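Side-chain contacts in histidine acid phosphatase (Bifidobacterium longum subsp. infantis, PDB 6RXD), which works as a phytase of the histidine acid phosphatase family, probably releasing phosphate from inositol polyphosphates and from 2,3-bisphosphoglycerate: residues A[49-52]-A[53-56]; A[373-376]-A[377-381]; A[438-441]-A[442-446]. All blocks are in the same frame, centred on the assembly; numbering follows the deposited sequence. Where two conformers were deposited one is given.

How the contacts relate
The three contacts illustrate the local side-chain geometry at a helix start, a helix body and a helix-to-strand turn within one histidine phosphatase fold. Contact 1, where helix 55-69 begins, and contact 2, on helix 372-386, lie on opposite sides of the chain's centre, their centres about 35 Å apart. Contact 3 is the most central, about 5 Å from that centre, and meets contact 2 where Phe-378 CZ packs on Val-446 O at 4.1 Å. It also borders Arg-44 and His-45, part of the Arg-His-Gly signature that marks the active site in this family. Contact 1 stays about 7 Å from contact 3 by nearest atoms; its Asp-56 side chain is about 14 Å from a bound zinc ion.

Contact 1: A[49-52]-A[53-56]; sequences GLSS and YKYD
Leu-50 lays one methyl squarely over a face of the Asp-56 carboxylate, its CD1 standing 3.6 Å from Asp-56 CG and almost equally far from both oxygens. The two side chains slide past each other in opposite directions, and it is the flat of the acid that meets the hydrocarbon. The polar rim is used in two ways. Asp-56 OD2 takes the backbone N-H of Lys-54 at 3.0 Å, with the N-H...O angle at 151° and the donor nearly on the C-O axis, while OD1 lies in the plane of the Tyr-53 ring at its edge and is hydrogen-bonded to Thr-89 and Tyr-97. The acid can turn back this way because its CG sits between the backbone N and the carbonyl carbon (chi1 53°). A second tie crosses the bend through a water molecule, which donates to Ser-52 O at 2.8 Å and accepts from Tyr-55 N at 2.9 Å. Nearby, Ser-52 OG rests on Lys-54 CB, 3.5 Å away, and the lysine chain, bent at its third torsion, carries CE over one face of the Tyr-55 ring. With an alanine here in place of Asp-56, the Lys-54 N-H and the hydroxyls of Thr-89 and Tyr-97 would probably lose their common partner, and a gap would open beneath the leucine methyl. The example is one of helix initiation: Lys-54 is the N-cap, and a carboxylate from the first turn holds its N-H, a place where the helix end would be expected to stabilise negative charge. The loop after strand 34-44 and the start of helix 55-69 both lie on helix 301-317, Leu-50 touching Ile-314 and Tyr-55 touching Asp-307, Asn-310 and Leu-311.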
loop_
_atom_site.group_PDB
_atom_site.type_symbol
_atom_site.label_atom_id
_atom_site.label_comp_id
_atom_site.label_asym_id
_atom_site.label_seq_id
_atom_site.Cartn_x
_atom_site.Cartn_y
_atom_site.Cartn_z
ATOM N N GLY A 49 6.157 10.801 -2.587
ATOM C CA GLY A 49 5.625 12.116 -2.905
ATOM C C GLY A 49 4.587 12.050 -4.008
ATOM O O GLY A 49 4.118 10.967 -4.366
ATOM N N LEU A 50 4.208 13.209 -4.544
ATOM C CA LEU A 50 3.308 13.245 -5.692
ATOM C C LEU A 50 3.956 12.504 -6.853
ATOM O O LEU A 50 5.176 12.548 -7.017
ATOM C CB LEU A 50 3.031 14.694 -6.092
ATOM C CG LEU A 50 2.230 15.492 -5.066
ATOM C CD1 LEU A 50 2.190 16.981 -5.449
ATOM C CD2 LEU A 50 0.812 14.923 -4.920
ATOM N N SER A 51 3.149 11.816 -7.661
ATOM C CA SER A 51 3.686 11.010 -8.754
ATOM C C SER A 51 4.223 11.888 -9.881
ATOM O O SER A 51 5.163 11.510 -10.584
ATOM C CB SER A 51 2.620 10.061 -9.300
ATOM O OG SER A 51 1.515 10.783 -9.804
ATOM N N SER A 52 3.628 13.067 -10.045
ATOM C CA SER A 52 4.064 14.016 -11.060
ATOM C C SER A 52 3.535 15.408 -10.754
ATOM O O SER A 52 2.740 15.588 -9.827
ATOM C CB SER A 52 3.580 13.577 -12.444
ATOM O OG SER A 52 2.171 13.616 -12.509
ATOM N N TYR A 53 4.008 16.392 -11.515
ATOM C CA TYR A 53 3.538 17.765 -11.401
ATOM C C TYR A 53 2.164 17.820 -12.052
ATOM O O TYR A 53 2.040 17.945 -13.279
ATOM C CB TYR A 53 4.543 18.710 -12.081
ATOM C CG TYR A 53 4.242 20.193 -11.960
ATOM C CD1 TYR A 53 3.979 20.785 -10.726
ATOM C CD2 TYR A 53 4.245 21.007 -13.084
ATOM C CE1 TYR A 53 3.700 22.156 -10.632
ATOM C CE2 TYR A 53 3.980 22.359 -13.001
ATOM C CZ TYR A 53 3.712 22.934 -11.775
ATOM O OH TYR A 53 3.444 24.290 -11.712
ATOM N N LYS A 54 1.129 17.703 -11.229
ATOM C CA LYS A 54 -0.213 17.445 -11.742
ATOM C C LYS A 54 -1.284 18.056 -10.847
ATOM O O LYS A 54 -1.874 19.080 -11.207
ATOM C CB LYS A 54 -0.436 15.935 -11.910
ATOM C CG LYS A 54 -1.812 15.575 -12.465
ATOM C CD LYS A 54 -1.987 14.056 -12.634
ATOM C CE LYS A 54 -1.967 13.329 -11.295
ATOM N NZ LYS A 54 -2.252 11.872 -11.471
ATOM N N TYR A 55 -1.543 17.436 -9.695
ATOM C CA TYR A 55 -2.545 17.963 -8.768
ATOM C C TYR A 55 -2.119 19.341 -8.275
ATOM O O TYR A 55 -2.932 20.271 -8.177
ATOM C CB TYR A 55 -2.712 17.033 -7.565
ATOM C CG TYR A 55 -3.320 15.681 -7.897
ATOM C CD1 TYR A 55 -4.407 15.575 -8.755
ATOM C CD2 TYR A 55 -2.784 14.512 -7.364
ATOM C CE1 TYR A 55 -4.961 14.336 -9.057
ATOM C CE2 TYR A 55 -3.326 13.269 -7.661
ATOM C CZ TYR A 55 -4.413 13.189 -8.509
ATOM O OH TYR A 55 -4.959 11.953 -8.797
ATOM N N ASP A 56 -0.837 19.461 -7.946
ATOM C CA ASP A 56 -0.289 20.744 -7.530
ATOM C C ASP A 56 -0.205 21.738 -8.687
ATOM O O ASP A 56 -0.440 22.937 -8.505
ATOM C CB ASP A 56 1.083 20.572 -6.837
ATOM C CG ASP A 56 2.098 19.779 -7.669
ATOM O OD1 ASP A 56 3.313 19.947 -7.423
ATOM O OD2 ASP A 56 1.718 18.967 -8.538
HETATM O O HOH W 1 0.213 15.461 -8.576
#

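Contact 2: A[373-376]-A[377-381]; sequences PLLD and DFLNT
Pro-373 to Asp-376 and Asp-377 to Asn-380 are joined by four successive i to i+4 backbone hydrogen bonds, the regular ladder of an alpha-helix, the one from Phe-378 N to Leu-374 O measuring 2.8 Å. On the side facing the sheet, Leu-374 and Phe-378 lie side by side and point the same way. Leu-374 CD1 comes to 3.9 Å from Phe-378 CE2, meeting the CD2-CE2 edge of the ring close to its plane, since the leucine CG is anti to the backbone N (chi1 179°). At the same edge, Phe-378 CD2 lies 3.5 Å from Leu-374 O, near the ring plane. Phe-378 itself is turned to a chi1 of -104°, well away from a staggered value, among aromatic neighbours: Trp-448 meets it edge to face and Phe-406 also packs against it. One step round, Leu-375 CD1 and Leu-379 CD1 make a looser apolar pair at 4.4 Å, Leu-375 also reaching Leu-409 and Leu-410 of helix 400-410. On the polar side, Asn-380 folds back over the carbonyl of Asp-376, with Asn-380 CG 3.2 Å from Asp-376 O. That oxygen takes the N-H of Asn-380 at 2.8 Å and, weakly, that of Leu-379. The helix is therefore amphipathic: Leu-374 and Phe-378 lie against strand 34-44, and Leu-374 and Leu-375 against helix 400-410, while Asp-376, its OD1 hydrogen-bonded to Gln-372, and Asn-380 follow another side. Asp-377 stands at the border of the two, its OD2 forming a salt bridge with Arg-396 of strand 391-398, so apolar contact and charge together join helix to sheet.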
loop_
_atom_site.group_PDB
_atom_site.type_symbol
_atom_site.label_atom_id
_atom_site.label_comp_id
_atom_site.label_asym_id
_atom_site.label_seq_id
_atom_site.Cartn_x
_atom_site.Cartn_y
_atom_site.Cartn_z
ATOM N N PRO A 373 -0.431 -16.755 -6.224
ATOM C CA PRO A 373 1.003 -17.073 -6.302
ATOM C C PRO A 373 1.777 -16.611 -5.072
ATOM O O PRO A 373 2.776 -17.248 -4.716
ATOM C CB PRO A 373 1.480 -16.276 -7.521
ATOM C CG PRO A 373 0.263 -16.089 -8.359
ATOM C CD PRO A 373 -0.916 -16.075 -7.442
ATOM N N LEU A 374 1.357 -15.509 -4.453
ATOM C CA LEU A 374 2.049 -15.010 -3.267
ATOM C C LEU A 374 1.726 -15.876 -2.054
ATOM O O LEU A 374 2.618 -16.243 -1.276
ATOM C CB LEU A 374 1.677 -13.553 -2.988
ATOM C CG LEU A 374 2.332 -12.955 -1.738
ATOM C CD1 LEU A 374 3.856 -13.036 -1.816
ATOM C CD2 LEU A 374 1.874 -11.509 -1.576
ATOM N N LEU A 375 0.452 -16.216 -1.892
ATOM C CA LEU A 375 0.049 -17.128 -0.824
ATOM C C LEU A 375 0.727 -18.489 -1.012
ATOM O O LEU A 375 1.215 -19.076 -0.047
ATOM C CB LEU A 375 -1.475 -17.275 -0.775
ATOM C CG LEU A 375 -2.016 -18.245 0.283
ATOM C CD1 LEU A 375 -1.443 -17.926 1.666
ATOM C CD2 LEU A 375 -3.537 -18.165 0.300
ATOM N N ASP A 376 0.782 -18.976 -2.251
ATOM C CA ASP A 376 1.533 -20.198 -2.542
ATOM C C ASP A 376 2.977 -20.069 -2.068
ATOM O O ASP A 376 3.518 -20.989 -1.458
ATOM C CB ASP A 376 1.542 -20.516 -4.047
ATOM C CG ASP A 376 0.209 -21.040 -4.556
ATOM O OD1 ASP A 376 -0.671 -21.388 -3.738
ATOM O OD2 ASP A 376 0.056 -21.120 -5.798
ATOM N N ASP A 377 3.612 -18.936 -2.345
ATOM C CA ASP A 377 5.016 -18.779 -1.978
ATOM C C ASP A 377 5.206 -18.616 -0.471
ATOM O O ASP A 377 6.235 -19.031 0.077
ATOM C CB ASP A 377 5.660 -17.590 -2.697
ATOM C CG ASP A 377 7.164 -17.724 -2.782
ATOM O OD1 ASP A 377 7.628 -18.734 -3.351
ATOM O OD2 ASP A 377 7.887 -16.849 -2.256
ATOM N N PHE A 378 4.225 -18.010 0.192
ATOM C CA PHE A 378 4.271 -17.886 1.654
ATOM C C PHE A 378 4.358 -19.274 2.276
ATOM O O PHE A 378 5.082 -19.489 3.248
ATOM C CB PHE A 378 3.057 -17.118 2.200
ATOM C CG PHE A 378 3.360 -15.693 2.600
ATOM C CD1 PHE A 378 3.269 -15.298 3.936
ATOM C CD2 PHE A 378 3.745 -14.757 1.651
ATOM C CE1 PHE A 378 3.545 -13.988 4.321
ATOM C CE2 PHE A 378 4.026 -13.434 2.024
ATOM C CZ PHE A 378 3.926 -13.056 3.360
ATOM N N LEU A 379 3.644 -20.230 1.699
ATOM C CA LEU A 379 3.652 -21.589 2.233
ATOM C C LEU A 379 4.863 -22.364 1.727
ATOM O O LEU A 379 5.503 -23.103 2.480
ATOM C CB LEU A 379 2.351 -22.311 1.866
ATOM C CG LEU A 379 1.116 -21.703 2.544
ATOM C CD1 LEU A 379 -0.166 -22.149 1.852
ATOM C CD2 LEU A 379 1.070 -22.044 4.036
ATOM N N ASN A 380 5.188 -22.184 0.449
ATOM C CA ASN A 380 6.286 -22.936 -0.159
ATOM C C ASN A 380 7.650 -22.632 0.452
ATOM O O ASN A 380 8.498 -23.516 0.546
ATOM C CB ASN A 380 6.338 -22.702 -1.671
ATOM C CG ASN A 380 5.248 -23.443 -2.420
ATOM O OD1 ASN A 380 4.673 -24.403 -1.911
ATOM N ND2 ASN A 380 4.961 -23.001 -3.644
ATOM N N THR A 381 7.879 -21.381 0.833
ATOM C CA THR A 381 9.158 -21.022 1.437
ATOM C C THR A 381 9.272 -21.568 2.862
ATOM O O THR A 381 10.381 -21.820 3.346
ATOM C CB THR A 381 9.445 -19.495 1.411
ATOM O OG1 THR A 381 8.423 -18.799 2.125
ATOM C CG2 THR A 381 9.528 -18.964 -0.015
#

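Contact 3: A[438-441]-A[442-446]; sequences SVTP and MAANV
The methyl of Ala-444 lies to one side of the Pro-441 ring plane, out past its CD-CG rim, with Ala-444 CB 3.7 Å from Pro-441 CD; at another edge, the ring's CB adjoins the N of Met-442. This apolar contact belongs to a type II beta turn from Pro-441 to Ala-444, which reverses the chain between helix 436-439 and strand 445-453. Its closing bond runs from Ala-444 N to Pro-441 O over 3.1 Å, and the donor stands well above the carbonyl plane, 50° out of it. The same oxygen has Ala-444 CB at 3.3 Å, so the methyl touches both the carbonyl oxygen and the ring of the same proline. Ala-443, at the third position, takes the positive phi (60°) that a type II turn requires there. Met-442, at the second, points its side chain away from the turn, onto Arg-44, Ser-47 and Gln-107. All six touching residues are buried, and backbone hydrogen bonds of Ala-443 with His-45 and of Ala-444 with Arg-44 set the turn beside the Arg-His-Gly signature of the histidine phosphatases. Just past the turn, the amide of Asn-445 folds back on it: Asn-445 ND2 donates to Ala-443 O at 3.0 Å, an almost straight bond lying in the amide plane and nearly in line with the carbonyl, while ND2 also bonds Tyr-16 OH.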
loop_
_atom_site.group_PDB
_atom_site.type_symbol
_atom_site.label_atom_id
_atom_site.label_comp_id
_atom_site.label_asym_id
_atom_site.label_seq_id
_atom_site.Cartn_x
_atom_site.Cartn_y
_atom_site.Cartn_z
ATOM N N SER A 438 -6.806 1.132 6.753
ATOM C CA SER A 438 -6.506 0.006 7.636
ATOM C C SER A 438 -6.109 -1.256 6.869
ATOM O O SER A 438 -5.291 -2.061 7.345
ATOM C CB SER A 438 -7.654 -0.254 8.626
ATOM O OG SER A 438 -8.908 -0.264 7.980
ATOM N N VAL A 439 -6.654 -1.422 5.670
ATOM C CA VAL A 439 -6.288 -2.568 4.851
ATOM C C VAL A 439 -4.904 -2.409 4.232
ATOM O O VAL A 439 -4.081 -3.339 4.250
ATOM C CB VAL A 439 -7.334 -2.788 3.754
ATOM C CG1 VAL A 439 -6.857 -3.833 2.731
ATOM C CG2 VAL A 439 -8.671 -3.176 4.395
ATOM N N THR A 440 -4.638 -1.220 3.707
ATOM C CA THR A 440 -3.407 -0.997 2.957
ATOM C C THR A 440 -2.822 0.398 3.170
ATOM O O THR A 440 -2.700 1.197 2.240
ATOM C CB THR A 440 -3.628 -1.326 1.464
ATOM O OG1 THR A 440 -2.426 -1.077 0.726
ATOM C CG2 THR A 440 -4.802 -0.513 0.874
ATOM N N PRO A 441 -2.439 0.702 4.412
ATOM C CA PRO A 441 -1.757 1.976 4.640
ATOM C C PRO A 441 -0.404 1.940 3.957
ATOM O O PRO A 441 0.020 0.900 3.441
ATOM C CB PRO A 441 -1.549 1.983 6.151
ATOM C CG PRO A 441 -1.564 0.504 6.560
ATOM C CD PRO A 441 -2.625 -0.056 5.664
ATOM N N MET A 442 0.282 3.074 3.944
ATOM C CA MET A 442 1.659 3.048 3.501
ATOM C C MET A 442 2.447 2.067 4.368
ATOM O O MET A 442 2.216 1.968 5.589
ATOM C CB MET A 442 2.249 4.459 3.547
ATOM C CG MET A 442 1.619 5.394 2.523
ATOM S SD MET A 442 2.047 4.924 0.822
ATOM C CE MET A 442 0.809 5.868 -0.081
ATOM N N ALA A 443 3.359 1.334 3.731
ATOM C CA ALA A 443 4.175 0.293 4.373
ATOM C C ALA A 443 3.368 -0.842 5.002
ATOM O O ALA A 443 3.862 -1.553 5.868
ATOM C CB ALA A 443 5.160 0.904 5.412
ATOM N N ALA A 444 2.133 -1.030 4.556
ATOM C CA ALA A 444 1.325 -2.148 5.042
ATOM C C ALA A 444 2.110 -3.437 4.895
ATOM O O ALA A 444 2.783 -3.638 3.899
ATOM C CB ALA A 444 0.009 -2.249 4.246
ATOM N N ASN A 445 2.010 -4.322 5.879
ATOM C CA ASN A 445 2.773 -5.549 5.793
ATOM C C ASN A 445 2.137 -6.720 6.523
ATOM O O ASN A 445 1.421 -6.552 7.516
ATOM C CB ASN A 445 4.221 -5.329 6.265
ATOM C CG ASN A 445 4.317 -4.921 7.724
ATOM O OD1 ASN A 445 4.532 -5.756 8.607
ATOM N ND2 ASN A 445 4.148 -3.638 7.984
ATOM N N VAL A 446 2.411 -7.910 6.009
ATOM C CA VAL A 446 2.012 -9.136 6.668
ATOM C C VAL A 446 3.294 -9.883 6.987
ATOM O O VAL A 446 4.172 -9.987 6.136
ATOM C CB VAL A 446 1.129 -9.995 5.740
ATOM C CG1 VAL A 446 0.924 -11.394 6.331
ATOM C CG2 VAL A 446 -0.229 -9.292 5.490
#